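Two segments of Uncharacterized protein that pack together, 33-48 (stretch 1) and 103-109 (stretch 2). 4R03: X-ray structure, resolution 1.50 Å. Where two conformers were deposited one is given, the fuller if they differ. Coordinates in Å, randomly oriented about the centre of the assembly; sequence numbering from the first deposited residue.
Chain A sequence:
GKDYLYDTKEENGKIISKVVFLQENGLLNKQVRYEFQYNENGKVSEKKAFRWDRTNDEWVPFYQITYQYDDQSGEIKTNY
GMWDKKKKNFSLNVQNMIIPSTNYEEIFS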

# COMPACT_ATOMS: atom_id res chain seq x y z
N ARG A 33 -5.38 2.34 -4.64
CA ARG A 33 -5.32 0.89 -4.74
C ARG A 33 -4.00 0.42 -4.14
O ARG A 33 -2.96 0.95 -4.43
CB ARG A 33 -5.39 0.44 -6.20
CG ARG A 33 -5.21 -1.06 -6.41
CD ARG A 33 -5.25 -1.38 -7.91
NE ARG A 33 -4.96 -2.82 -8.08
CZ ARG A 33 -5.86 -3.75 -8.11
NH1 ARG A 33 -7.15 -3.48 -8.08
NH2 ARG A 33 -5.44 -5.00 -8.21
N TYR A 34 -4.10 -0.59 -3.27
CA TYR A 34 -2.94 -1.20 -2.64
C TYR A 34 -2.82 -2.63 -3.15
O TYR A 34 -3.81 -3.36 -3.28
CB TYR A 34 -3.09 -1.23 -1.15
CG TYR A 34 -3.28 0.11 -0.51
CD1 TYR A 34 -2.27 1.02 -0.50
CD2 TYR A 34 -4.46 0.45 0.12
CE1 TYR A 34 -2.43 2.24 0.11
CE2 TYR A 34 -4.65 1.71 0.70
CZ TYR A 34 -3.59 2.58 0.76
OH TYR A 34 -3.75 3.84 1.36
N GLU A 35 -1.60 -3.06 -3.40
CA GLU A 35 -1.29 -4.46 -3.76
C GLU A 35 -0.22 -4.95 -2.81
O GLU A 35 0.73 -4.20 -2.50
CB GLU A 35 -0.84 -4.57 -5.18
CG GLU A 35 -1.89 -4.17 -6.20
CD GLU A 35 -1.49 -4.39 -7.64
OE1 GLU A 35 -0.31 -4.64 -7.92
OE2 GLU A 35 -2.40 -4.20 -8.52
N PHE A 36 -0.33 -6.20 -2.40
CA PHE A 36 0.54 -6.77 -1.35
C PHE A 36 1.22 -8.02 -1.85
O PHE A 36 0.61 -8.88 -2.51
CB PHE A 36 -0.27 -7.12 -0.10
CG PHE A 36 -1.03 -5.98 0.49
CD1 PHE A 36 -0.41 -5.11 1.40
CD2 PHE A 36 -2.32 -5.68 0.08
CE1 PHE A 36 -1.11 -4.03 1.92
CE2 PHE A 36 -2.99 -4.61 0.59
CZ PHE A 36 -2.38 -3.76 1.50
N GLN A 37 2.48 -8.14 -1.48
CA GLN A 37 3.22 -9.38 -1.65
C GLN A 37 3.79 -9.82 -0.30
O GLN A 37 3.89 -9.04 0.64
CB GLN A 37 4.32 -9.22 -2.72
CG GLN A 37 3.79 -8.88 -4.13
CD GLN A 37 4.90 -8.85 -5.20
OE1 GLN A 37 5.55 -9.86 -5.48
NE2 GLN A 37 5.11 -7.70 -5.81
N TYR A 38 4.12 -11.12 -0.21
CA TYR A 38 4.43 -11.77 1.07
C TYR A 38 5.78 -12.51 1.00
O TYR A 38 6.15 -13.02 -0.04
CB TYR A 38 3.34 -12.79 1.44
CG TYR A 38 2.07 -12.07 1.73
CD1 TYR A 38 1.21 -11.73 0.68
CD2 TYR A 38 1.69 -11.70 2.99
CE1 TYR A 38 0.04 -11.01 0.93
CE2 TYR A 38 0.54 -10.98 3.25
CZ TYR A 38 -0.31 -10.68 2.17
OH TYR A 38 -1.43 -9.92 2.50
N ASN A 39 6.48 -12.51 2.15
CA ASN A 39 7.72 -13.31 2.28
C ASN A 39 7.40 -14.77 2.60
O ASN A 39 6.22 -15.16 2.77
CB ASN A 39 8.67 -12.67 3.29
CG ASN A 39 8.17 -12.68 4.70
OD1 ASN A 39 7.40 -13.54 5.12
ND2 ASN A 39 8.65 -11.71 5.51
N GLU A 40 8.46 -15.58 2.70
CA GLU A 40 8.30 -17.03 2.93
C GLU A 40 7.65 -17.35 4.28
O GLU A 40 7.12 -18.44 4.48
CB GLU A 40 9.66 -17.75 2.81
CG GLU A 40 10.65 -17.46 3.93
CD GLU A 40 11.98 -18.21 3.75
OE1 GLU A 40 11.96 -19.32 3.15
OE2 GLU A 40 13.02 -17.69 4.21
N ASN A 41 7.68 -16.42 5.22
CA ASN A 41 7.02 -16.59 6.49
C ASN A 41 5.56 -16.14 6.50
O ASN A 41 4.90 -16.16 7.55
CB ASN A 41 7.78 -15.88 7.58
CG ASN A 41 9.17 -16.45 7.75
OD1 ASN A 41 9.43 -17.63 7.44
ND2 ASN A 41 10.09 -15.61 8.22
N GLY A 42 5.09 -15.67 5.36
CA GLY A 42 3.70 -15.28 5.27
C GLY A 42 3.41 -13.88 5.78
O GLY A 42 2.26 -13.52 6.01
N LYS A 43 4.47 -13.09 5.97
CA LYS A 43 4.31 -11.70 6.35
C LYS A 43 4.48 -10.76 5.13
O LYS A 43 5.19 -11.07 4.19
CB LYS A 43 5.32 -11.31 7.44
CG LYS A 43 5.18 -12.18 8.73
CD LYS A 43 5.72 -11.45 9.97
CE LYS A 43 6.27 -12.40 11.06
NZ LYS A 43 7.80 -12.33 11.19
N VAL A 44 3.85 -9.60 5.21
CA VAL A 44 3.91 -8.70 4.06
C VAL A 44 5.35 -8.24 3.81
O VAL A 44 6.02 -7.78 4.74
CB VAL A 44 3.06 -7.42 4.26
CG1 VAL A 44 3.25 -6.47 3.05
CG2 VAL A 44 1.69 -7.68 4.47
N SER A 45 5.80 -8.38 2.60
CA SER A 45 7.16 -8.00 2.19
C SER A 45 7.17 -6.73 1.34
O SER A 45 8.16 -6.00 1.33
CB SER A 45 7.78 -9.13 1.41
OG SER A 45 7.02 -9.50 0.28
N GLU A 46 6.05 -6.45 0.66
CA GLU A 46 5.97 -5.31 -0.21
C GLU A 46 4.53 -4.83 -0.30
O GLU A 46 3.62 -5.65 -0.41
CB GLU A 46 6.50 -5.65 -1.58
CG GLU A 46 6.62 -4.44 -2.52
CD GLU A 46 6.68 -4.82 -3.97
OE1 GLU A 46 7.77 -5.17 -4.48
OE2 GLU A 46 5.60 -4.80 -4.61
N LYS A 47 4.35 -3.51 -0.23
CA LYS A 47 3.05 -2.84 -0.42
C LYS A 47 3.27 -1.81 -1.52
O LYS A 47 4.14 -0.94 -1.39
CB LYS A 47 2.55 -2.20 0.84
CG LYS A 47 1.30 -1.35 0.74
CD LYS A 47 0.97 -0.72 2.06
CE LYS A 47 -0.34 -0.02 2.07
NZ LYS A 47 -0.64 0.48 3.42
N LYS A 48 2.49 -1.88 -2.58
CA LYS A 48 2.48 -0.86 -3.63
C LYS A 48 1.17 -0.12 -3.60
O LYS A 48 0.11 -0.75 -3.45
CB LYS A 48 2.66 -1.48 -4.97
CG LYS A 48 4.03 -1.87 -5.30
CD LYS A 48 4.03 -2.31 -6.80
CE LYS A 48 5.32 -2.91 -7.15
NZ LYS A 48 5.39 -3.12 -8.60
N ASN A 103 1.63 -2.91 15.56
CA ASN A 103 0.82 -2.23 14.55
C ASN A 103 0.82 -2.92 13.20
O ASN A 103 0.43 -2.31 12.20
CB ASN A 103 1.29 -0.79 14.36
CG ASN A 103 1.05 0.08 15.60
OD1 ASN A 103 0.20 -0.23 16.45
ND2 ASN A 103 1.79 1.16 15.70
N TYR A 104 1.29 -4.16 13.14
CA TYR A 104 1.41 -4.95 11.87
C TYR A 104 0.15 -4.87 11.02
O TYR A 104 0.23 -4.61 9.82
CB TYR A 104 1.73 -6.42 12.16
CG TYR A 104 1.79 -7.29 10.96
CD1 TYR A 104 2.91 -7.26 10.14
CD2 TYR A 104 0.73 -8.10 10.59
CE1 TYR A 104 2.98 -8.02 9.01
CE2 TYR A 104 0.81 -8.90 9.46
CZ TYR A 104 1.90 -8.84 8.63
OH TYR A 104 1.99 -9.63 7.49
N GLU A 105 -1.01 -5.08 11.63
CA GLU A 105 -2.24 -5.11 10.84
C GLU A 105 -2.58 -3.79 10.15
O GLU A 105 -3.32 -3.78 9.16
CB GLU A 105 -3.43 -5.61 11.68
CG GLU A 105 -3.32 -7.12 11.97
CD GLU A 105 -3.52 -7.99 10.73
OE1 GLU A 105 -4.49 -7.74 9.94
OE2 GLU A 105 -2.74 -8.91 10.53
N GLU A 106 -2.05 -2.69 10.62
CA GLU A 106 -2.29 -1.43 9.99
C GLU A 106 -1.56 -1.30 8.67
O GLU A 106 -1.90 -0.40 7.87
CB GLU A 106 -1.95 -0.27 10.90
CG GLU A 106 -2.67 -0.34 12.26
CD GLU A 106 -4.21 -0.19 12.21
OE1 GLU A 106 -4.76 0.20 11.15
OE2 GLU A 106 -4.87 -0.42 13.26
N ILE A 107 -0.65 -2.23 8.36
CA ILE A 107 -0.05 -2.25 7.02
C ILE A 107 -1.10 -2.43 5.90
O ILE A 107 -0.92 -1.95 4.80
CB ILE A 107 1.05 -3.34 6.93
CG1 ILE A 107 2.24 -2.90 7.79
CG2 ILE A 107 1.49 -3.60 5.48
CD1 ILE A 107 3.29 -4.05 8.00
N PHE A 108 -2.18 -3.12 6.22
CA PHE A 108 -3.20 -3.40 5.24
C PHE A 108 -4.11 -2.28 4.95
O PHE A 108 -4.93 -2.46 4.03
CB PHE A 108 -3.96 -4.68 5.60
CG PHE A 108 -3.07 -5.86 5.73
CD1 PHE A 108 -2.50 -6.42 4.61
CD2 PHE A 108 -2.76 -6.38 6.97
CE1 PHE A 108 -1.63 -7.47 4.71
CE2 PHE A 108 -1.88 -7.46 7.07
CZ PHE A 108 -1.33 -7.99 5.92
N SER A 109 -3.99 -1.16 5.67
CA SER A 109 -4.84 0.03 5.46
C SER A 109 -6.32 -0.39 5.53
O SER A 109 -6.64 -1.36 6.27
CB SER A 109 -4.51 0.73 4.13
OG SER A 109 -3.22 1.29 4.14
OXT SER A 109 -7.24 0.22 4.88
O HOH W 1 0.42 -11.65 7.00

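What holds the end of the chain against the hairpin most firmly? The answer is the ammonium group of Lys-47. Its side chain is fully extended, all four chi angles being t, and it runs from the strand toward the last residues of stretch 2. There NZ donates two hydrogen bonds, one to the backbone O of Ile-107 and one to OG of Ser-109, each 2.8 Å long. A buried lysine needs partners for its charge, and here a carbonyl and a hydroxyl supply them. The chain ends at Ser-109, so there is no i+3 amide to bond to the carbonyl of Ile-107, and the lysine takes it up.

How is the other end of stretch 2 fastened? Tyr-104 reaches the hairpin with its hydroxyl, which accepts a hydrogen bond from the backbone N of Val-44 (N to OH 2.9 Å, N-H...O angle 155°). The amide N lies at the edge of the tyrosine ring, near its plane, as suits a bond to the hydroxyl. A water also bridges the junction: it donates to O of Gly-42 at 2.8 Å and lies 2.6 Å from OH of Tyr-104, linking a carbonyl and a hydroxyl that are 4.2 Å apart.

What backbone framework presents these groups? Stretch 1 is a hairpin whose antiparallel strands are paired by bonds such as Glu-35 N to Lys-48 O and Lys-48 N to Glu-35 O, both 2.9 Å. A type I turn from Asn-39 to Gly-42 joins them, and OD1 of Asn-39 accepts from N of Lys-43 at 3.1 Å. Alternation along the first strand directs Tyr-34 and Phe-36 toward stretch 2, while Val-44 and Lys-47 point the same way from the second. Residues 104 to 108 of stretch 2 form a 3-10 segment, with i to i+3 bonds such as Ile-107 N to Tyr-104 O at 2.9 Å.

Which side chains fill the space between these polar anchors? Phe-108 leaves its backbone pointing away, yet its ring comes back to the hairpin. Its edge is directed at the face of Phe-36, with centroids 5.3 Å apart and planes at 55°, and its CE1 lies 3.3 Å from both CG2 of Val-44 and OH of Tyr-38. Val-44 also touches Ile-107, CG1 to CG2 at 4.2 Å, so Val-44 packs against Phe-108, Ile-107 and the ring of Tyr-104. Farther out, CB of Ser-109 rests 3.6 Å from CE2 of Tyr-34, with OG over one face of that ring.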